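Local coordinates for protein GCN5-related N-acetyltransferase (Sphaerobacter thermophilus, PDB 3TT2) that probably transfers an acyl group, most likely acetyl from acetyl-coenzyme A, to an acceptor substrate, at residues A73-L78 against T102-W107; R80-L85 against E110-R115; E122-V127 against R314-P319. All blocks are in the same frame, centred on the assembly; numbering follows the deposited sequence.

How the interactions relate
From the N terminus, strand 71-80 supplies residues 73-78, and the hairpin loop and start of strand 84-91 supply 80-85. Helix 100-115 then returns to both: 102-107 closes the loop of interaction 1, and about two turns further on 110-115 closes that of interaction 2. The two loops therefore cross, and they touch where Val77 meets Leu85 and Trp111. Interaction 3 opens only afterwards, at 122-127, and 314-319 closes it across 186 intervening residues. Its Thr126 is probably hydrogen-bonded through the backbone to Val83 and Leu85 of interaction 2. Interactions 1 and 2 tie helix 100-115 to strands 71-80 and 84-91; interaction 3 pairs strand 125-132 with the end of strand 305-316.

Interaction 1: A73-L78 against T102-W107; sequences AYADVL and TWLVQW. With SO4 (sulfate ion), chain I.
Trp107 holds CG anti to its backbone N (chi1 175°), and from there its indole reaches toward Val77 and Ala75 on strand 73-78. Leu104 turns CG anti to the carbonyl carbon instead (chi1 -65°), and its branch carbons come down on the strand one helical turn earlier. The outer corner of the six-membered indole ring does the touching: CZ3 of Trp107 lies 3.7 Å from CG1 of Val77, the two side chains crossing obliquely, and 4.1 Å from CB of Ala75. Leu104 spreads its methyls, CD1 standing 4.0 Å from CB of Ala73 while CD2 leans toward Ala75. Ala73, Ala75 and Val77, every second residue of the strand, thus face the helix; the two axes come within 9.2 Å and run within 20° of parallel. The side chains that meet are apolar and mostly buried. Tyr74 and Asp76 point their CB atoms to the other face, where the Tyr74 hydroxyl bonds to Asp76 and to Trp52. Near its start the helix holds a sulfate ion, probably from the crystallisation liquor: Thr102 N donates to its O3 at 2.7 Å, and Gly99 N binds the ion as well. Backbone amides gripping an anion here are consistent with the pyrophosphate-binding loop of GNAT folds, which precedes the helix lying on the central sheet.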
loop_
_atom_site.group_PDB
_atom_site.type_symbol
_atom_site.label_atom_id
_atom_site.label_comp_id
_atom_site.label_asym_id
_atom_site.label_seq_id
_atom_site.Cartn_x
_atom_site.Cartn_y
_atom_site.Cartn_z
ATOM N N ALA A 73 -5.473 18.428 11.651
ATOM C CA ALA A 73 -5.769 17.118 11.088
ATOM C C ALA A 73 -5.711 17.158 9.565
ATOM O O ALA A 73 -5.834 18.221 8.954
ATOM C CB ALA A 73 -7.134 16.621 11.570
ATOM N N TYR A 74 -5.493 15.995 8.963
ATOM C CA TYR A 74 -5.434 15.889 7.517
ATOM C C TYR A 74 -5.849 14.511 7.043
ATOM O O TYR A 74 -5.523 13.511 7.681
ATOM C CB TYR A 74 -4.026 16.207 7.031
ATOM C CG TYR A 74 -3.693 15.720 5.639
ATOM C CD1 TYR A 74 -3.108 14.480 5.441
ATOM C CD2 TYR A 74 -3.933 16.518 4.520
ATOM C CE1 TYR A 74 -2.783 14.039 4.167
ATOM C CE2 TYR A 74 -3.607 16.087 3.238
ATOM C CZ TYR A 74 -3.032 14.844 3.065
ATOM O OH TYR A 74 -2.696 14.401 1.797
ATOM N N ALA A 75 -6.531 14.467 5.901
ATOM C CA ALA A 75 -6.832 13.204 5.233
ATOM C C ALA A 75 -6.793 13.313 3.704
ATOM O O ALA A 75 -7.076 14.368 3.129
ATOM C CB ALA A 75 -8.163 12.665 5.699
ATOM N N ASP A 76 -6.411 12.219 3.055
ATOM C CA ASP A 76 -6.505 12.100 1.597
ATOM C C ASP A 76 -7.185 10.771 1.210
ATOM O O ASP A 76 -7.249 9.864 2.030
ATOM C CB ASP A 76 -5.131 12.272 0.924
ATOM C CG ASP A 76 -4.126 11.154 1.277
ATOM O OD1 ASP A 76 -4.525 10.048 1.709
ATOM O OD2 ASP A 76 -2.906 11.385 1.092
ATOM N N VAL A 77 -7.694 10.653 -0.016
ATOM C CA VAL A 77 -8.449 9.459 -0.403
ATOM C C VAL A 77 -7.885 8.785 -1.630
ATOM O O VAL A 77 -7.446 9.454 -2.566
ATOM C CB VAL A 77 -9.943 9.759 -0.701
ATOM C CG1 VAL A 77 -10.688 10.208 0.550
ATOM C CG2 VAL A 77 -10.080 10.790 -1.799
ATOM N N LEU A 78 -7.894 7.458 -1.619
ATOM C CA LEU A 78 -7.729 6.684 -2.848
ATOM C C LEU A 78 -9.084 6.150 -3.319
ATOM O O LEU A 78 -9.865 5.642 -2.524
ATOM C CB LEU A 78 -6.744 5.544 -2.649
ATOM C CG LEU A 78 -5.309 6.030 -2.786
ATOM C CD1 LEU A 78 -4.307 4.976 -2.331
ATOM C CD2 LEU A 78 -5.083 6.402 -4.230
ATOM N N THR A 102 -13.625 12.102 14.198
ATOM C CA THR A 102 -14.974 11.797 13.712
ATOM C C THR A 102 -15.285 12.613 12.460
ATOM O O THR A 102 -15.871 12.114 11.498
ATOM C CB THR A 102 -16.061 12.090 14.782
ATOM O OG1 THR A 102 -15.994 11.115 15.833
ATOM C CG2 THR A 102 -17.447 12.060 14.163
ATOM N N TRP A 103 -14.871 13.872 12.477
ATOM C CA TRP A 103 -15.113 14.755 11.360
ATOM C C TRP A 103 -14.470 14.227 10.075
ATOM O O TRP A 103 -15.145 14.108 9.052
ATOM C CB TRP A 103 -14.600 16.146 11.689
ATOM C CG TRP A 103 -15.111 17.179 10.776
ATOM C CD1 TRP A 103 -16.223 17.951 10.954
ATOM C CD2 TRP A 103 -14.544 17.568 9.520
ATOM N NE1 TRP A 103 -16.382 18.800 9.884
ATOM C CE2 TRP A 103 -15.361 18.586 8.992
ATOM C CE3 TRP A 103 -13.421 17.160 8.797
ATOM C CZ2 TRP A 103 -15.086 19.206 7.771
ATOM C CZ3 TRP A 103 -13.148 17.775 7.593
ATOM C CH2 TRP A 103 -13.979 18.788 7.090
ATOM N N LEU A 104 -13.181 13.901 10.129
ATOM C CA LEU A 104 -12.482 13.326 8.974
ATOM C C LEU A 104 -13.188 12.094 8.437
ATOM O O LEU A 104 -13.286 11.892 7.225
ATOM C CB LEU A 104 -11.061 12.909 9.342
ATOM C CG LEU A 104 -10.079 14.001 9.730
ATOM C CD1 LEU A 104 -8.705 13.396 9.903
ATOM C CD2 LEU A 104 -10.075 15.076 8.665
ATOM N N VAL A 105 -13.658 11.259 9.354
ATOM C CA VAL A 105 -14.310 10.028 8.971
ATOM C C VAL A 105 -15.511 10.322 8.088
ATOM O O VAL A 105 -15.608 9.790 6.982
ATOM C CB VAL A 105 -14.726 9.219 10.194
ATOM C CG1 VAL A 105 -15.678 8.103 9.796
ATOM C CG2 VAL A 105 -13.495 8.663 10.879
ATOM N N GLN A 106 -16.405 11.191 8.561
ATOM C CA GLN A 106 -17.604 11.528 7.799
ATOM C C GLN A 106 -17.252 12.265 6.505
ATOM O O GLN A 106 -17.890 12.050 5.488
ATOM C CB GLN A 106 -18.624 12.296 8.656
ATOM C CG GLN A 106 -19.877 12.760 7.887
ATOM C CD GLN A 106 -21.162 11.981 8.221
ATOM O OE1 GLN A 106 -21.122 10.801 8.574
ATOM N NE2 GLN A 106 -22.309 12.657 8.106
ATOM N N TRP A 107 -16.220 13.103 6.535
ATOM C CA TRP A 107 -15.721 13.760 5.325
ATOM C C TRP A 107 -15.470 12.763 4.194
ATOM O O TRP A 107 -15.845 12.988 3.040
ATOM C CB TRP A 107 -14.413 14.509 5.615
ATOM C CG TRP A 107 -13.790 15.108 4.379
ATOM C CD1 TRP A 107 -14.147 16.273 3.775
ATOM C CD2 TRP A 107 -12.716 14.562 3.591
ATOM N NE1 TRP A 107 -13.360 16.496 2.667
ATOM C CE2 TRP A 107 -12.476 15.462 2.529
ATOM C CE3 TRP A 107 -11.930 13.406 3.687
ATOM C CZ2 TRP A 107 -11.492 15.246 1.567
ATOM C CZ3 TRP A 107 -10.942 13.188 2.729
ATOM C CH2 TRP A 107 -10.738 14.104 1.679
HETATM S S SO4 I . -12.772 12.183 18.170
HETATM O O1 SO4 I . -13.810 11.217 18.562
HETATM O O2 SO4 I . -11.427 11.592 18.197
HETATM O O3 SO4 I . -13.060 12.671 16.826
HETATM O O4 SO4 I . -12.767 13.334 19.068
#

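Interaction 2: R80-L85 against E110-R115; sequences RRYVQL and EWIQDR
Apolar contacts join Leu85 and Tyr82 to the helix. Leu85, with CG anti to its backbone N (chi1 -170°), crosses Trp111 at about a right angle; its CD1 meets CZ3 of the indole at 3.4 Å, while its CD2 lies 3.7 Å from CE3 of Trp111 and also reaches CB of Ile112. Ile112 in turn sends CD1 to the hairpin loop, 3.6 Å from the carbonyl O of Tyr82 and roughly level with the phenol ring, off its edge. That ring crosses Arg115 at a slant, CD1 of Tyr82 being 4.1 Å from CB of Arg115. No hydrogen bond crosses between the segments. Within the helix, Arg115 NH1 donates to Trp111 O at 2.8 Å, almost in the guanidinium plane, although the bond is bent to 135°. The guanidinium also lies against the indole, Trp111 NE1 being 3.3 Å above the centre of the Arg115 guanidinium, while NE1 itself bonds to Gln59 O. A classic beta bulge sets Val83 and Gln84 opposite Arg80 where strand 84-91 begins. Helix 100-115 thereby lies against the hairpin of strands 71-80 and 84-91, with Trp111 also touching Val77 and Asn79, and Ile112 reaching Val125 and Val127 on strand 125-132, the next strand of this beta-alpha-beta unit.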
loop_
_atom_site.group_PDB
_atom_site.type_symbol
_atom_site.label_atom_id
_atom_site.label_comp_id
_atom_site.label_asym_id
_atom_site.label_seq_id
_atom_site.Cartn_x
_atom_site.Cartn_y
_atom_site.Cartn_z
ATOM N N ARG A 80 -11.229 3.707 -5.972
ATOM C CA ARG A 80 -11.280 2.646 -6.982
ATOM C C ARG A 80 -12.675 2.526 -7.585
ATOM O O ARG A 80 -13.593 2.056 -6.921
ATOM C CB ARG A 80 -10.880 1.302 -6.349
ATOM C CG ARG A 80 -11.055 0.087 -7.262
ATOM C CD ARG A 80 -10.757 -1.240 -6.547
ATOM N NE ARG A 80 -9.415 -1.273 -5.971
ATOM C CZ ARG A 80 -8.980 -2.205 -5.123
ATOM N NH1 ARG A 80 -7.734 -2.147 -4.648
ATOM N NH2 ARG A 80 -9.788 -3.194 -4.745
ATOM N N ARG A 81 -12.826 2.987 -8.830
ATOM C CA ARG A 81 -14.046 2.820 -9.650
ATOM C C ARG A 81 -15.293 3.342 -8.944
ATOM O O ARG A 81 -16.405 2.969 -9.295
ATOM C CB ARG A 81 -14.298 1.343 -9.995
ATOM C CG ARG A 81 -13.358 0.702 -11.002
ATOM C CD ARG A 81 -12.756 -0.554 -10.394
ATOM N NE ARG A 81 -12.695 -1.679 -11.328
ATOM C CZ ARG A 81 -12.590 -2.952 -10.951
ATOM N NH1 ARG A 81 -12.551 -3.259 -9.660
ATOM N NH2 ARG A 81 -12.533 -3.920 -11.856
ATOM N N TYR A 82 -15.095 4.197 -7.952
ATOM C CA TYR A 82 -16.141 4.720 -7.076
ATOM C C TYR A 82 -16.927 3.627 -6.352
ATOM O O TYR A 82 -18.042 3.882 -5.879
ATOM C CB TYR A 82 -17.127 5.577 -7.887
ATOM C CG TYR A 82 -16.466 6.713 -8.633
ATOM C CD1 TYR A 82 -16.105 7.872 -7.975
ATOM C CD2 TYR A 82 -16.207 6.626 -9.991
ATOM C CE1 TYR A 82 -15.511 8.913 -8.637
ATOM C CE2 TYR A 82 -15.606 7.674 -10.672
ATOM C CZ TYR A 82 -15.259 8.818 -9.987
ATOM O OH TYR A 82 -14.661 9.876 -10.656
ATOM N N VAL A 83 -16.406 2.405 -6.284
ATOM C CA VAL A 83 -17.027 1.408 -5.408
ATOM C C VAL A 83 -16.323 1.137 -4.082
ATOM O O VAL A 83 -16.890 0.516 -3.172
ATOM C CB VAL A 83 -17.208 0.062 -6.146
ATOM C CG1 VAL A 83 -18.169 0.230 -7.303
ATOM C CG2 VAL A 83 -15.846 -0.498 -6.590
ATOM N N GLN A 84 -15.065 1.553 -4.000
ATOM C CA GLN A 84 -14.303 1.377 -2.787
ATOM C C GLN A 84 -13.422 2.560 -2.530
ATOM O O GLN A 84 -12.476 2.811 -3.287
ATOM C CB GLN A 84 -13.455 0.136 -2.889
ATOM C CG GLN A 84 -12.612 -0.137 -1.673
ATOM C CD GLN A 84 -12.186 -1.583 -1.628
ATOM O OE1 GLN A 84 -11.037 -1.913 -1.926
ATOM N NE2 GLN A 84 -13.126 -2.467 -1.286
ATOM N N LEU A 85 -13.652 3.232 -1.415
ATOM C CA LEU A 85 -12.878 4.407 -1.115
ATOM C C LEU A 85 -11.961 4.105 0.044
ATOM O O LEU A 85 -12.411 3.692 1.109
ATOM C CB LEU A 85 -13.803 5.557 -0.757
ATOM C CG LEU A 85 -13.000 6.848 -0.681
ATOM C CD1 LEU A 85 -12.584 7.283 -2.095
ATOM C CD2 LEU A 85 -13.758 7.933 0.078
ATOM N N GLU A 110 -18.797 11.216 3.161
ATOM C CA GLU A 110 -19.536 12.131 2.322
ATOM C C GLU A 110 -18.828 12.260 0.980
ATOM O O GLU A 110 -19.454 12.592 -0.011
ATOM C CB GLU A 110 -19.717 13.497 2.997
ATOM C CG GLU A 110 -18.530 14.438 2.835
ATOM C CD GLU A 110 -18.928 15.914 2.804
ATOM O OE1 GLU A 110 -20.137 16.215 2.941
ATOM O OE2 GLU A 110 -18.027 16.768 2.634
ATOM N N TRP A 111 -17.526 11.985 0.941
ATOM C CA TRP A 111 -16.788 12.104 -0.310
ATOM C C TRP A 111 -17.361 11.145 -1.339
ATOM O O TRP A 111 -17.737 11.564 -2.435
ATOM C CB TRP A 111 -15.294 11.833 -0.123
ATOM C CG TRP A 111 -14.468 12.165 -1.348
ATOM C CD1 TRP A 111 -13.793 13.324 -1.584
ATOM C CD2 TRP A 111 -14.232 11.330 -2.496
ATOM N NE1 TRP A 111 -13.153 13.267 -2.798
ATOM C CE2 TRP A 111 -13.411 12.056 -3.381
ATOM C CE3 TRP A 111 -14.644 10.040 -2.866
ATOM C CZ2 TRP A 111 -12.995 11.544 -4.608
ATOM C CZ3 TRP A 111 -14.227 9.529 -4.095
ATOM C CH2 TRP A 111 -13.410 10.279 -4.946
ATOM N N ILE A 112 -17.425 9.862 -0.987
ATOM C CA ILE A 112 -17.953 8.851 -1.901
ATOM C C ILE A 112 -19.460 8.989 -2.146
ATOM O O ILE A 112 -19.923 8.759 -3.245
ATOM C CB ILE A 112 -17.630 7.405 -1.461
ATOM C CG1 ILE A 112 -18.004 6.434 -2.580
ATOM C CG2 ILE A 112 -18.387 7.030 -0.201
ATOM C CD1 ILE A 112 -17.438 6.817 -3.932
ATOM N N GLN A 113 -20.213 9.383 -1.133
ATOM C CA GLN A 113 -21.640 9.559 -1.281
ATOM C C GLN A 113 -22.011 10.614 -2.325
ATOM O O GLN A 113 -22.993 10.464 -3.063
ATOM C CB GLN A 113 -22.237 9.941 0.058
ATOM C CG GLN A 113 -22.288 8.788 1.031
ATOM C CD GLN A 113 -22.799 9.226 2.377
ATOM O OE1 GLN A 113 -22.567 10.366 2.799
ATOM N NE2 GLN A 113 -23.526 8.340 3.052
ATOM N N ASP A 114 -21.220 11.675 -2.386
ATOM C CA ASP A 114 -21.446 12.770 -3.318
ATOM C C ASP A 114 -21.108 12.386 -4.744
ATOM O O ASP A 114 -21.581 13.029 -5.688
ATOM C CB ASP A 114 -20.573 13.978 -2.945
ATOM C CG ASP A 114 -21.035 14.668 -1.685
ATOM O OD1 ASP A 114 -22.069 14.239 -1.154
ATOM O OD2 ASP A 114 -20.390 15.638 -1.229
ATOM N N ARG A 115 -20.191 11.434 -4.884
ATOM C CA ARG A 115 -19.757 10.902 -6.180
ATOM C C ARG A 115 -20.381 9.547 -6.604
ATOM O O ARG A 115 -20.071 8.994 -7.661
ATOM C CB ARG A 115 -18.225 10.889 -6.231
ATOM C CG ARG A 115 -17.645 12.303 -6.203
ATOM C CD ARG A 115 -16.141 12.309 -6.013
ATOM N NE ARG A 115 -15.617 13.653 -5.756
ATOM C CZ ARG A 115 -15.757 14.317 -4.612
ATOM N NH1 ARG A 115 -16.425 13.789 -3.599
ATOM N NH2 ARG A 115 -15.238 15.523 -4.481
#

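Interaction 3: E122-V127 against R314-P319; sequences EAQVTV and RKEIRP
Val125 and Val127 meet Arg318 and Lys315 as antiparallel hydrogen-bonded pairs, with Thr126 and Glu316 as the non-hydrogen-bonded pair between them. At Val127 the ladder is regular: its N donates to Lys315 O at 3.0 Å, and Lys315 N returns a bond of 2.9 Å to Val127 O. At Val125 it is interrupted by a classic beta bulge, in which Ile317 and Arg318 lie opposite the one residue. The carbonyl O of Val125 consequently accepts two amides, Ile317 N at 2.7 Å and Arg318 N at 3.1 Å, the latter on a lone pair, and Val125 N donates back to Arg318 O. The extra residue brings Ile317 beside the valines: its CG1 packs on CG2 of Val127 at 3.4 Å, and its CB touches CG1 of Val125 at 4.0 Å. In Arg318, chi3 (66°) turns NE out of the extended line, and CG2 of Val125 lies over one face of the guanidinium. The edge of that group meets Ala123 O, which sits close to level with it and accepts from NH2; the modelled distance is too short to be taken at face value. Strand 305-316 comes from the C-terminal GNAT half yet lies between strands 125-132 and 148-159 of the N-terminal half, an exchange of strands consistent with a tandem GNAT fold. Further out, NH2 of Arg318 also bonds to Pro120 O, drawing in the chain ahead of the strand. On the other side of the sheet the aliphatic part of Arg314 crosses Thr126, CG of Arg314 lying 3.9 Å from CB of Thr126, while its NE is held by Gln128. Lys315 carries its ammonium off to a salt bridge with Glu109 of helix 100-115, and Ile112 and Gln113 of that helix pack on Ile317.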
loop_
_atom_site.group_PDB
_atom_site.type_symbol
_atom_site.label_atom_id
_atom_site.label_comp_id
_atom_site.label_asym_id
_atom_site.label_seq_id
_atom_site.Cartn_x
_atom_site.Cartn_y
_atom_site.Cartn_z
ATOM N N GLU A 122 -26.025 -1.144 -9.264
ATOM C CA GLU A 122 -26.168 -2.378 -8.492
ATOM C C GLU A 122 -24.970 -2.642 -7.566
ATOM O O GLU A 122 -25.074 -3.395 -6.601
ATOM C CB GLU A 122 -26.403 -3.575 -9.424
ATOM C CG GLU A 122 -25.165 -4.016 -10.206
ATOM C CD GLU A 122 -24.832 -3.092 -11.370
ATOM O OE1 GLU A 122 -25.603 -2.134 -11.619
ATOM O OE2 GLU A 122 -23.801 -3.331 -12.043
ATOM N N ALA A 123 -23.839 -2.011 -7.873
ATOM C CA ALA A 123 -22.597 -2.155 -7.106
ATOM C C ALA A 123 -22.709 -1.694 -5.661
ATOM O O ALA A 123 -23.203 -0.597 -5.392
ATOM C CB ALA A 123 -21.466 -1.390 -7.793
ATOM N N GLN A 124 -22.225 -2.527 -4.741
ATOM C CA GLN A 124 -22.091 -2.113 -3.355
ATOM C C GLN A 124 -20.951 -1.124 -3.245
ATOM O O GLN A 124 -19.985 -1.191 -3.998
ATOM C CB GLN A 124 -21.828 -3.296 -2.437
ATOM C CG GLN A 124 -20.389 -3.717 -2.342
ATOM C CD GLN A 124 -20.078 -4.454 -1.041
ATOM O OE1 GLN A 124 -20.873 -4.445 -0.096
ATOM N NE2 GLN A 124 -18.906 -5.086 -0.986
ATOM N N VAL A 125 -21.070 -0.205 -2.299
ATOM C CA VAL A 125 -20.107 0.868 -2.164
ATOM C C VAL A 125 -19.520 0.825 -0.768
ATOM O O VAL A 125 -20.266 0.864 0.205
ATOM C CB VAL A 125 -20.784 2.225 -2.392
ATOM C CG1 VAL A 125 -19.821 3.351 -2.087
ATOM C CG2 VAL A 125 -21.337 2.313 -3.820
ATOM N N THR A 126 -18.196 0.717 -0.664
ATOM C CA THR A 126 -17.535 0.668 0.640
ATOM C C THR A 126 -16.532 1.793 0.840
ATOM O O THR A 126 -15.980 2.324 -0.120
ATOM C CB THR A 126 -16.821 -0.696 0.911
ATOM O OG1 THR A 126 -15.731 -0.892 -0.005
ATOM C CG2 THR A 126 -17.804 -1.862 0.797
ATOM N N VAL A 127 -16.325 2.160 2.105
ATOM C CA VAL A 127 -15.220 3.030 2.519
ATOM C C VAL A 127 -14.348 2.237 3.477
ATOM O O VAL A 127 -14.863 1.461 4.292
ATOM C CB VAL A 127 -15.698 4.264 3.284
ATOM C CG1 VAL A 127 -14.512 5.076 3.755
ATOM C CG2 VAL A 127 -16.619 5.104 2.430
ATOM N N ARG A 314 -13.432 -1.693 7.299
ATOM C CA ARG A 314 -14.328 -1.422 6.182
ATOM C C ARG A 314 -15.780 -1.230 6.608
ATOM O O ARG A 314 -16.271 -1.925 7.493
ATOM C CB ARG A 314 -14.254 -2.563 5.181
ATOM C CG ARG A 314 -14.981 -2.283 3.900
ATOM C CD ARG A 314 -14.759 -3.398 2.918
ATOM N NE ARG A 314 -13.368 -3.495 2.470
ATOM C CZ ARG A 314 -12.819 -4.632 2.051
ATOM N NH1 ARG A 314 -13.559 -5.739 2.057
ATOM N NH2 ARG A 314 -11.548 -4.678 1.639
ATOM N N LYS A 315 -16.465 -0.291 5.968
ATOM C CA LYS A 315 -17.888 -0.072 6.216
ATOM C C LYS A 315 -18.636 -0.024 4.892
ATOM O O LYS A 315 -18.119 0.502 3.911
ATOM C CB LYS A 315 -18.093 1.241 6.966
ATOM C CG LYS A 315 -19.525 1.534 7.365
ATOM C CD LYS A 315 -19.642 2.987 7.752
ATOM C CE LYS A 315 -20.962 3.296 8.418
ATOM N NZ LYS A 315 -20.960 4.699 8.938
ATOM N N GLU A 316 -19.850 -0.558 4.857
ATOM C CA GLU A 316 -20.610 -0.548 3.615
ATOM C C GLU A 316 -21.518 0.671 3.529
ATOM O O GLU A 316 -22.485 0.783 4.285
ATOM C CB GLU A 316 -21.445 -1.816 3.469
ATOM C CG GLU A 316 -22.362 -1.811 2.253
ATOM C CD GLU A 316 -23.406 -2.921 2.276
ATOM O OE1 GLU A 316 -24.546 -2.670 2.738
ATOM O OE2 GLU A 316 -23.088 -4.040 1.819
ATOM N N ILE A 317 -21.207 1.566 2.590
ATOM C CA ILE A 317 -21.978 2.791 2.376
ATOM C C ILE A 317 -23.283 2.536 1.610
ATOM O O ILE A 317 -24.330 3.109 1.938
ATOM C CB ILE A 317 -21.153 3.844 1.634
ATOM C CG1 ILE A 317 -19.935 4.255 2.467
ATOM C CG2 ILE A 317 -22.002 5.056 1.308
ATOM C CD1 ILE A 317 -20.249 4.735 3.856
ATOM N N ARG A 318 -23.225 1.686 0.589
ATOM C CA ARG A 318 -24.445 1.264 -0.090
ATOM C C ARG A 318 -24.406 -0.224 -0.375
ATOM O O ARG A 318 -23.386 -0.740 -0.786
ATOM C CB ARG A 318 -24.588 2.029 -1.404
ATOM C CG ARG A 318 -25.923 1.878 -2.093
ATOM C CD ARG A 318 -25.891 2.538 -3.459
ATOM N NE ARG A 318 -24.981 1.852 -4.371
ATOM C CZ ARG A 318 -24.749 2.241 -5.618
ATOM N NH1 ARG A 318 -25.358 3.313 -6.102
ATOM N NH2 ARG A 318 -23.910 1.556 -6.380
ATOM N N PRO A 319 -25.541 -0.908 -0.204
ATOM C CA PRO A 319 -25.595 -2.354 -0.470
ATOM C C PRO A 319 -25.598 -2.688 -1.958
ATOM O O PRO A 319 -25.974 -1.861 -2.790
ATOM C CB PRO A 319 -26.917 -2.787 0.178
ATOM C CG PRO A 319 -27.737 -1.529 0.247
ATOM C CD PRO A 319 -26.765 -0.411 0.452
#